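Side-chain contact in putative membrane protein (Corynebacterium diphtheriae NCTC 13129, PDB 3C8I), which is of unknown function but belongs to the DUF3239 family, the crystallised part being the C-terminal portion of a predicted transmembrane protein: residues B[70-75]-B[104-109]. Numbering follows the deposited sequence.
Sequences RIPAVA and SVIARA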
# COMPACT_ATOMS: atom_id res chain seq x y z
N ARG B 70 -7.75 -1.10 25.68
CA ARG B 70 -6.56 -0.30 25.47
C ARG B 70 -5.41 -1.09 24.81
O ARG B 70 -5.14 -2.24 25.16
CB ARG B 70 -6.05 0.24 26.79
CG ARG B 70 -7.00 1.16 27.52
CD ARG B 70 -6.31 1.57 28.84
NE ARG B 70 -6.88 2.80 29.41
CZ ARG B 70 -6.28 3.57 30.33
NH1 ARG B 70 -5.06 3.26 30.80
NH2 ARG B 70 -6.89 4.66 30.77
N ILE B 71 -4.75 -0.44 23.85
CA ILE B 71 -3.66 -1.02 23.05
C ILE B 71 -2.53 0.01 23.01
O ILE B 71 -2.58 0.95 22.24
CB ILE B 71 -4.08 -1.30 21.57
CG1 ILE B 71 -5.30 -2.23 21.46
CG2 ILE B 71 -2.88 -1.90 20.78
CD1 ILE B 71 -5.10 -3.60 22.06
N PRO B 72 -1.48 -0.18 23.82
CA PRO B 72 -0.32 0.69 23.69
C PRO B 72 0.33 0.53 22.30
O PRO B 72 0.50 -0.59 21.83
CB PRO B 72 0.62 0.19 24.79
CG PRO B 72 -0.21 -0.63 25.65
CD PRO B 72 -1.31 -1.18 24.87
N ALA B 73 0.71 1.64 21.67
CA ALA B 73 1.11 1.65 20.28
C ALA B 73 2.28 2.61 20.07
O ALA B 73 2.67 3.36 20.99
CB ALA B 73 -0.10 2.06 19.38
N VAL B 74 2.87 2.54 18.89
CA VAL B 74 3.79 3.57 18.43
C VAL B 74 3.44 3.98 17.00
O VAL B 74 2.87 3.18 16.24
CB VAL B 74 5.31 3.18 18.52
CG1 VAL B 74 5.68 2.71 19.94
CG2 VAL B 74 5.72 2.17 17.44
N ALA B 75 3.76 5.22 16.66
CA ALA B 75 3.57 5.73 15.31
C ALA B 75 4.79 5.31 14.53
O ALA B 75 5.91 5.84 14.74
CB ALA B 75 3.41 7.25 15.30
N SER B 104 4.55 -7.52 30.82
CA SER B 104 4.86 -6.43 31.75
C SER B 104 5.40 -5.19 31.03
O SER B 104 5.15 -4.07 31.47
CB SER B 104 5.83 -6.90 32.85
OG SER B 104 7.09 -7.26 32.31
N VAL B 105 6.14 -5.38 29.94
CA VAL B 105 6.59 -4.27 29.11
C VAL B 105 5.40 -3.58 28.41
O VAL B 105 5.40 -2.35 28.23
CB VAL B 105 7.62 -4.71 28.04
CG1 VAL B 105 7.09 -5.87 27.25
CG2 VAL B 105 7.95 -3.57 27.10
N ILE B 106 4.41 -4.37 28.01
CA ILE B 106 3.17 -3.85 27.43
C ILE B 106 2.36 -3.14 28.51
O ILE B 106 1.80 -2.07 28.28
CB ILE B 106 2.33 -4.96 26.76
CG1 ILE B 106 3.05 -5.51 25.53
CG2 ILE B 106 0.95 -4.42 26.35
CD1 ILE B 106 2.47 -6.80 25.01
N ALA B 107 2.30 -3.75 29.70
CA ALA B 107 1.61 -3.15 30.85
C ALA B 107 2.27 -1.84 31.25
O ALA B 107 1.60 -0.86 31.57
CB ALA B 107 1.58 -4.12 32.04
N ARG B 108 3.60 -1.83 31.24
CA ARG B 108 4.36 -0.63 31.54
C ARG B 108 4.06 0.48 30.55
O ARG B 108 3.79 1.62 30.95
CB ARG B 108 5.85 -0.94 31.47
CG ARG B 108 6.73 0.19 31.99
CD ARG B 108 7.09 -0.04 33.48
NE ARG B 108 7.83 1.08 34.08
CZ ARG B 108 7.34 1.96 34.95
NH1 ARG B 108 6.07 1.91 35.36
NH2 ARG B 108 8.13 2.92 35.42
N ALA B 109 4.14 0.15 29.26
CA ALA B 109 3.80 1.06 28.17
C ALA B 109 2.48 1.75 28.42
O ALA B 109 2.39 2.95 28.22
CB ALA B 109 3.72 0.29 26.84
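Ile106 is the first residue of helix segment 104-109 to meet Pro72, and it does so with backbone and side chain together. Its carbonyl O lies 3.6 Å from Pro72 CG, a van der Waals contact with a ring carbon. On the side chain it is the CG2 methyl that touches, 4.0 Å from Pro72 CG. That branch stands anti to the backbone N, while the longer CG1 arm (chi1 -67°) lies beside the N, and the whole side chain runs roughly at right angles to the proline. Together, O and CG2 put two different surfaces of Ile106 against one corner of the pyrrolidine ring.

In the antiparallel sheet, strand 70-80 pairs with strand 88-95, the outermost on that side within this chain, and helix 103-112, which follows strand 88-95 in sequence, lies against the sheet at Pro72. Pro72 turns its ring to the helix, whereas the CB bonds of Ile71 and Ala73 point away from it.

Nearly one turn further on, Ala109 comes closest in backbone terms, with its CA 6.1 Å from Pro72 CA. Its CB points at the strand and meets Pro72 CB at 3.7 Å, methyl against ring methylene; the same methyl also touches Leu16 and Ile96. Just beyond, Glu110 forms a salt bridge with Arg70 NH1, a polar link between strand and helix beside the apolar contact.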